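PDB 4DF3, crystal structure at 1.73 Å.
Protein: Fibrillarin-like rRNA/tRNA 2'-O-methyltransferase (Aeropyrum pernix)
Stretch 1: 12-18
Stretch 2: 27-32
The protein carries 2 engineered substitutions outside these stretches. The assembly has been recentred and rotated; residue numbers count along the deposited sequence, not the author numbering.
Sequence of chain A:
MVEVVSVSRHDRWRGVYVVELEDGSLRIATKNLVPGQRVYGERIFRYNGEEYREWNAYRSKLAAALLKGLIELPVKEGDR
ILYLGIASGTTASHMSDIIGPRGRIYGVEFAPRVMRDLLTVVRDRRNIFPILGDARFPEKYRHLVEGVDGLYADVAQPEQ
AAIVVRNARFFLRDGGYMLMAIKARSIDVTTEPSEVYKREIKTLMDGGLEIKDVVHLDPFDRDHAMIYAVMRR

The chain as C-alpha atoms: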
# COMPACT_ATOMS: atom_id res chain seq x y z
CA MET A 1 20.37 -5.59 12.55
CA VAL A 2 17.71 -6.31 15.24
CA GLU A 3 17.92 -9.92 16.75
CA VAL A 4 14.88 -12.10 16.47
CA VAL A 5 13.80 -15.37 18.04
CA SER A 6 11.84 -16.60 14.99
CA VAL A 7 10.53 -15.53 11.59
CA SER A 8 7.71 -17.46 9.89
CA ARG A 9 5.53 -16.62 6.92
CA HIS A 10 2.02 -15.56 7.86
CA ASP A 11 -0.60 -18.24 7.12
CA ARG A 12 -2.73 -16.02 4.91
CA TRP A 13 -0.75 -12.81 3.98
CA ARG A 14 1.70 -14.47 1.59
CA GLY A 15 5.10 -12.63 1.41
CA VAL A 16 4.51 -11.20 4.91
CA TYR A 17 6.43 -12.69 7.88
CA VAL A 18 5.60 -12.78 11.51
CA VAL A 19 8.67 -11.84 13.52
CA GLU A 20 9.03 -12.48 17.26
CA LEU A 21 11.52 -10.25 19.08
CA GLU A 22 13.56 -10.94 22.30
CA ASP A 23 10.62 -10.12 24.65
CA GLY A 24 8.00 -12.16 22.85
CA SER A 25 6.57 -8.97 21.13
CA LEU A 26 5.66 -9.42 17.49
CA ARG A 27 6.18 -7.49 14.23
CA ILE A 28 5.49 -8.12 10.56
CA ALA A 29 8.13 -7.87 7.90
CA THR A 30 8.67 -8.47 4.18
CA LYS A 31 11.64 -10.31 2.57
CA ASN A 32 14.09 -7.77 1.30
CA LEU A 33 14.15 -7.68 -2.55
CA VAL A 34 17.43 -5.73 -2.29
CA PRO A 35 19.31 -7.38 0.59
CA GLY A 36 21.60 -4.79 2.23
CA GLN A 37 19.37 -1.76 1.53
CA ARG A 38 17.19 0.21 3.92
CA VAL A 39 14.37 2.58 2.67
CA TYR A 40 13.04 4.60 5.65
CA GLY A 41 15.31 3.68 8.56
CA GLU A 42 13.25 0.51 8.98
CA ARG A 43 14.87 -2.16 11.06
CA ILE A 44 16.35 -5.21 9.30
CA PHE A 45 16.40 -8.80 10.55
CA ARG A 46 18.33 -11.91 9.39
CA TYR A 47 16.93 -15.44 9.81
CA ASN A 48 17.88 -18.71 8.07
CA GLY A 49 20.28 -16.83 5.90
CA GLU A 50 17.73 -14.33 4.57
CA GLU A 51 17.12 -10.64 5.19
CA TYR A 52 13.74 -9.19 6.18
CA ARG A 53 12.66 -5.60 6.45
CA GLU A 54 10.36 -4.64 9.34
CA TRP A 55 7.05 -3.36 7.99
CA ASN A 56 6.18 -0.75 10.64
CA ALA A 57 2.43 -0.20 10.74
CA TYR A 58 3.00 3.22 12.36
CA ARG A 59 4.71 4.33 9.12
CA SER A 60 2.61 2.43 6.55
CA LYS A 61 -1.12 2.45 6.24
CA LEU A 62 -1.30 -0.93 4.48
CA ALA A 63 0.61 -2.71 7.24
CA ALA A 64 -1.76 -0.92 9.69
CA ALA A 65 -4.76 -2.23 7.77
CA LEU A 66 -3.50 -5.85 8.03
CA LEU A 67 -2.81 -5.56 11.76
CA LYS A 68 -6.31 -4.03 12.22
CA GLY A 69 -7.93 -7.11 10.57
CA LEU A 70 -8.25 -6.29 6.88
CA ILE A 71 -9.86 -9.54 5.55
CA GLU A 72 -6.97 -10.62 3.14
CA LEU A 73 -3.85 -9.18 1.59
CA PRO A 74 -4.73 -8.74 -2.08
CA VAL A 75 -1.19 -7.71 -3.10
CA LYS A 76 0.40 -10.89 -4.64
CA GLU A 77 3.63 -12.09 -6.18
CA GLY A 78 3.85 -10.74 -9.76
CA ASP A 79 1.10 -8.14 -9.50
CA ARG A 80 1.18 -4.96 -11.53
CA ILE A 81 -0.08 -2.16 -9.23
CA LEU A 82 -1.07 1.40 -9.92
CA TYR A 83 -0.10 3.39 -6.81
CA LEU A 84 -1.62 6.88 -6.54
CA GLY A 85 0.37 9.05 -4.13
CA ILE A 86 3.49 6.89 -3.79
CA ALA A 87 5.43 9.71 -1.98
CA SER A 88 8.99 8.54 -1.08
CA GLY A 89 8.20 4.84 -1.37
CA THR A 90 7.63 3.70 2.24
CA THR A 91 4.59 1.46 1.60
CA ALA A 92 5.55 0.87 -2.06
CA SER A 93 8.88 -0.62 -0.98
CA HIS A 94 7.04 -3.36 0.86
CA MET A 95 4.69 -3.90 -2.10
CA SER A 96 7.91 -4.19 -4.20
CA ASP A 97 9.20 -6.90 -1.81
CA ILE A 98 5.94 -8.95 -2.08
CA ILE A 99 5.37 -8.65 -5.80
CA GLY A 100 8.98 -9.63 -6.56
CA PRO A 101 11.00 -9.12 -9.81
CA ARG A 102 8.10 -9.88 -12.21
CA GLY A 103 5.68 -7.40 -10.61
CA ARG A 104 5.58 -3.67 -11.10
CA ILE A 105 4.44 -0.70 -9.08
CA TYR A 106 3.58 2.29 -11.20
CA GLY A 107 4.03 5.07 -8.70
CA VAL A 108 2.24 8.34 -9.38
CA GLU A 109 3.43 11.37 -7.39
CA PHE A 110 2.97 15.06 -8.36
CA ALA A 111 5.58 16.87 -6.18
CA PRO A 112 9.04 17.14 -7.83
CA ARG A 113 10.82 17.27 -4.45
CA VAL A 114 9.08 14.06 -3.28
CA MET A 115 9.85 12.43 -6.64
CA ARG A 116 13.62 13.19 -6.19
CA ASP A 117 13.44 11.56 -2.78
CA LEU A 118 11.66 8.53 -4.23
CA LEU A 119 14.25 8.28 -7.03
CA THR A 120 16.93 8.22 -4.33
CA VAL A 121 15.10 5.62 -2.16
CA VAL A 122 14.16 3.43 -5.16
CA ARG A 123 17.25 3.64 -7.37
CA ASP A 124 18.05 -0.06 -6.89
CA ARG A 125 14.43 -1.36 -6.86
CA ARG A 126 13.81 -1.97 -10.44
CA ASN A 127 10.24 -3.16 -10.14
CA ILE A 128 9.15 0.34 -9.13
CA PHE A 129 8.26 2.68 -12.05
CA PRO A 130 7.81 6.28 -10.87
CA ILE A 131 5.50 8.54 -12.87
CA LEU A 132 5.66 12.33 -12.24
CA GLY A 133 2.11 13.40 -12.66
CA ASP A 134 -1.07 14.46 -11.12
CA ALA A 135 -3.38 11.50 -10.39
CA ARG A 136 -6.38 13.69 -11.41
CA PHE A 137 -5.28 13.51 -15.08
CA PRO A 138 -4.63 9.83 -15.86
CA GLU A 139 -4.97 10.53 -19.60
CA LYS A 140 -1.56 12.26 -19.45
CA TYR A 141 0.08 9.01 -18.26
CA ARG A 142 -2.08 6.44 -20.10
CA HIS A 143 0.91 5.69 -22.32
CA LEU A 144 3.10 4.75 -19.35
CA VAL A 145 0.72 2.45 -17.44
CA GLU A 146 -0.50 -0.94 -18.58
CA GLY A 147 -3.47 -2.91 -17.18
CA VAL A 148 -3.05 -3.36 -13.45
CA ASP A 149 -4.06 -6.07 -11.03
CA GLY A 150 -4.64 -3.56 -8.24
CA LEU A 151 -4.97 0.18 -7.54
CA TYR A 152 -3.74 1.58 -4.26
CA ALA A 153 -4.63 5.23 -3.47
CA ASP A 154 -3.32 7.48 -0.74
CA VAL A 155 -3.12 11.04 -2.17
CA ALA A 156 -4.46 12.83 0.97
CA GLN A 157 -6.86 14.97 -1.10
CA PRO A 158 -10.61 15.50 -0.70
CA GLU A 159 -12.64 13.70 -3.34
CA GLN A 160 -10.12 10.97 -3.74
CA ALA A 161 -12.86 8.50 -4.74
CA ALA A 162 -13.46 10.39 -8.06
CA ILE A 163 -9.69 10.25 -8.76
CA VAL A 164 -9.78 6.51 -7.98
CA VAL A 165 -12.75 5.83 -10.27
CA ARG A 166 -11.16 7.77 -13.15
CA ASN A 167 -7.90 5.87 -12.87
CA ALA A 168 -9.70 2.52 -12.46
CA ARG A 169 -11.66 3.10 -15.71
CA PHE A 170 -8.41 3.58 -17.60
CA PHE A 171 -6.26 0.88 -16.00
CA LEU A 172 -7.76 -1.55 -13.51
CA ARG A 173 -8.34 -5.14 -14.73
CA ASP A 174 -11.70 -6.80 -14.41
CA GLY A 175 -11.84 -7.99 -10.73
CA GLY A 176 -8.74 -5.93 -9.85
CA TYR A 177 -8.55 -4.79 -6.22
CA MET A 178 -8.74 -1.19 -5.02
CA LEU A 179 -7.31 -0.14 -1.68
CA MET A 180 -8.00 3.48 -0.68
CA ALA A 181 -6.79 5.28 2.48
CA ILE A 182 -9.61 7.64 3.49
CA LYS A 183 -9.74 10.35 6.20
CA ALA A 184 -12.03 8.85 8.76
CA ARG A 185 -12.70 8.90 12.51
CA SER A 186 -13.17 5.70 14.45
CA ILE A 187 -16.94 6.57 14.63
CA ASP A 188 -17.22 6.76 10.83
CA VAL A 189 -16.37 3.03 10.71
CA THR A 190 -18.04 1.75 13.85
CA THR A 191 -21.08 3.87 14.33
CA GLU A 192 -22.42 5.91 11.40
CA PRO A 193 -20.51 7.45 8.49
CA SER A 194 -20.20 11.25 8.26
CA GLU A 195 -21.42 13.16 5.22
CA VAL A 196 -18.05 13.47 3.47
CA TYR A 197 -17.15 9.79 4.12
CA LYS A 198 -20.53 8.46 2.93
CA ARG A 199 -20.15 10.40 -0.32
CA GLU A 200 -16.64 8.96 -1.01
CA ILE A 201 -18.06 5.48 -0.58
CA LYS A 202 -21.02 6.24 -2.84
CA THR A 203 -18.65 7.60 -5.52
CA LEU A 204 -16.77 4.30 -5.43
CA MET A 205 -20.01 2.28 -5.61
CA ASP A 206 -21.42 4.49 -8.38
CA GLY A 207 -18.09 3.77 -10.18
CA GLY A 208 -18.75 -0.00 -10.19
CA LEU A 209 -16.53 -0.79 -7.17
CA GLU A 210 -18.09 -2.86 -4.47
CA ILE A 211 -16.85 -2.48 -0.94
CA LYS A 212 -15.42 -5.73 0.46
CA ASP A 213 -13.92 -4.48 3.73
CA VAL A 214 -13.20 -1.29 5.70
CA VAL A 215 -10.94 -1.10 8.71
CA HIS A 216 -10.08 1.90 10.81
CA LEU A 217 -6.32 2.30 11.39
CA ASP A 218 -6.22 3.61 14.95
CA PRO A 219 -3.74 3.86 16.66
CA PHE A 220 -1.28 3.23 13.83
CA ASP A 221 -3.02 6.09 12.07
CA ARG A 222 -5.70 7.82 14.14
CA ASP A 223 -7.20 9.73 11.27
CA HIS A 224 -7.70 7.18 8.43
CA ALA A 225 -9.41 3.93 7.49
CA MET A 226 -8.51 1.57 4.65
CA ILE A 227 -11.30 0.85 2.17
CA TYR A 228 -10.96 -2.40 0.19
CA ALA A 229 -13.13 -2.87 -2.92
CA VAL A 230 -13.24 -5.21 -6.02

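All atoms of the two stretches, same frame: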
# COMPACT_ATOMS: atom_id res chain seq x y z
N ARG A 12 -1.83 -16.53 5.97
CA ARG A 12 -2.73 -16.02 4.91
C ARG A 12 -2.14 -14.87 4.06
O ARG A 12 -2.44 -14.77 2.83
CB ARG A 12 -3.99 -15.53 5.57
CG ARG A 12 -4.78 -16.67 6.23
CD ARG A 12 -5.95 -16.18 7.05
NE ARG A 12 -5.62 -15.45 8.28
CZ ARG A 12 -5.83 -14.16 8.41
NH1 ARG A 12 -6.35 -13.48 7.38
NH2 ARG A 12 -5.55 -13.55 9.55
N TRP A 13 -1.38 -13.97 4.71
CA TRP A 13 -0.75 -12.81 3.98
C TRP A 13 0.57 -13.31 3.42
O TRP A 13 1.62 -13.21 4.07
CB TRP A 13 -0.51 -11.62 4.89
CG TRP A 13 -1.63 -11.28 5.85
CD1 TRP A 13 -2.96 -11.41 5.61
CD2 TRP A 13 -1.52 -10.63 7.12
NE1 TRP A 13 -3.70 -10.94 6.67
CE2 TRP A 13 -2.84 -10.45 7.62
CE3 TRP A 13 -0.45 -10.20 7.90
CZ2 TRP A 13 -3.10 -9.89 8.84
CZ3 TRP A 13 -0.68 -9.64 9.15
CH2 TRP A 13 -2.04 -9.50 9.63
N ARG A 14 0.51 -13.87 2.22
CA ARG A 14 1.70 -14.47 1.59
C ARG A 14 2.74 -13.35 1.38
O ARG A 14 2.37 -12.29 0.96
CB ARG A 14 1.34 -15.07 0.24
CG ARG A 14 0.47 -16.32 0.32
CD ARG A 14 0.72 -17.20 -0.95
NE ARG A 14 -0.27 -18.27 -1.07
CZ ARG A 14 -0.06 -19.54 -0.74
NH1 ARG A 14 1.16 -19.94 -0.29
NH2 ARG A 14 -1.05 -20.40 -0.89
N GLY A 15 4.02 -13.64 1.61
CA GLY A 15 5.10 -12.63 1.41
C GLY A 15 5.28 -11.71 2.65
O GLY A 15 6.09 -10.77 2.65
N VAL A 16 4.45 -11.92 3.65
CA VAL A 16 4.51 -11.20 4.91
C VAL A 16 4.90 -12.23 5.97
O VAL A 16 4.35 -13.34 5.96
CB VAL A 16 3.19 -10.49 5.28
CG1 VAL A 16 3.41 -9.66 6.62
CG2 VAL A 16 2.72 -9.53 4.06
N TYR A 17 5.75 -11.81 6.90
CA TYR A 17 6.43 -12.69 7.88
C TYR A 17 6.22 -12.17 9.26
O TYR A 17 6.26 -10.96 9.50
CB TYR A 17 7.96 -12.74 7.58
CG TYR A 17 8.23 -13.38 6.23
CD1 TYR A 17 8.52 -14.77 6.15
CD2 TYR A 17 8.18 -12.63 5.05
CE1 TYR A 17 8.73 -15.40 4.92
CE2 TYR A 17 8.40 -13.26 3.79
CZ TYR A 17 8.66 -14.66 3.78
OH TYR A 17 8.88 -15.28 2.61
N VAL A 18 5.82 -13.08 10.14
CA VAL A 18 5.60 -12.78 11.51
C VAL A 18 6.92 -12.97 12.22
O VAL A 18 7.62 -14.06 12.07
CB VAL A 18 4.48 -13.68 12.13
CG1 VAL A 18 4.46 -13.52 13.66
CG2 VAL A 18 3.09 -13.31 11.51
N ARG A 27 6.17 -8.49 15.32
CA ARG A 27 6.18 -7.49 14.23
C ARG A 27 5.88 -8.23 12.94
O ARG A 27 5.87 -9.45 12.92
CB ARG A 27 7.58 -6.88 14.15
CG ARG A 27 8.01 -6.20 15.43
CD ARG A 27 7.23 -4.87 15.56
NE ARG A 27 7.86 -3.99 16.52
CZ ARG A 27 7.92 -4.26 17.82
NH1 ARG A 27 7.32 -5.36 18.31
NH2 ARG A 27 8.55 -3.40 18.63
N ILE A 28 5.57 -7.50 11.86
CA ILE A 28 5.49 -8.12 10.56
C ILE A 28 6.58 -7.56 9.72
O ILE A 28 7.13 -6.49 10.04
CB ILE A 28 4.14 -7.93 9.87
CG1 ILE A 28 3.72 -6.45 9.90
CG2 ILE A 28 3.12 -8.87 10.55
CD1 ILE A 28 2.44 -6.13 9.01
N ALA A 29 6.94 -8.28 8.65
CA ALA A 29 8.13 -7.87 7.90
C ALA A 29 7.94 -8.45 6.47
O ALA A 29 7.13 -9.35 6.27
CB ALA A 29 9.40 -8.43 8.50
N THR A 30 8.64 -7.88 5.50
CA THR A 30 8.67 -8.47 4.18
C THR A 30 10.14 -8.95 3.89
O THR A 30 11.07 -8.54 4.53
CB THR A 30 8.22 -7.51 3.12
OG1 THR A 30 8.93 -6.25 3.27
CG2 THR A 30 6.76 -7.35 3.20
N LYS A 31 10.30 -9.86 2.93
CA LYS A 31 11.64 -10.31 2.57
C LYS A 31 12.26 -9.29 1.65
O LYS A 31 11.67 -8.92 0.61
CB LYS A 31 11.55 -11.66 1.85
CG LYS A 31 12.93 -12.29 1.64
CD LYS A 31 12.77 -13.69 0.97
CE LYS A 31 12.33 -14.69 2.06
NZ LYS A 31 12.24 -16.12 1.53
N ASN A 32 13.47 -8.87 2.01
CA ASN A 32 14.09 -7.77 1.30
C ASN A 32 14.41 -8.14 -0.16
O ASN A 32 15.23 -9.03 -0.43
CB ASN A 32 15.33 -7.28 2.08
CG ASN A 32 15.77 -5.86 1.64
OD1 ASN A 32 15.28 -5.34 0.63
ND2 ASN A 32 16.66 -5.22 2.43
O HOH W 1 8.16 -10.29 1.05

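Neighbouring antiparallel strands divide their work: the backbone fixes the register, and side chains, alternating between two faces, fill the space above and below. The strand through Tyr17 and Val18, paired with 27-31 in this methyltransferase, is a compact example. Its centre is Tyr17, which has more of its surface covered by the other stretch than any other residue. Tyr17 and Ala29 form the hydrogen-bonded pair: Tyr17 N donates to Ala29 O at 2.9 Å, and the return bond from Ala29 N to Tyr17 O, also 2.9 Å, is bent and therefore weak. Tyr17 O is further approached by Ile28 CA at 3.1 Å, a CA-H...O contact. On the face shared with Ala29, the small alanine lies opposite the tyrosine, whose ring presents its edge to Thr30 CA and whose OH comes within 3.5 Å of Lys31 CE, in the lysine's aliphatic part.

Ile28, second in covered area, belongs to the other face, with Val16, Val18 and Thr30. Its CB packs against Val16 CG1 at 3.8 Å, and its CG2 meets the Trp13 ring edge, 4.1 Å from CZ3, burying apolar surface.

Where a type II turn from Trp13 to Val16 leads into the strand, Gly15 O and Lys31 N are 4.3 Å apart, too far to bond directly; water 1 donates to Gly15 O (2.7 Å) and accepts from Lys31 N (2.9 Å).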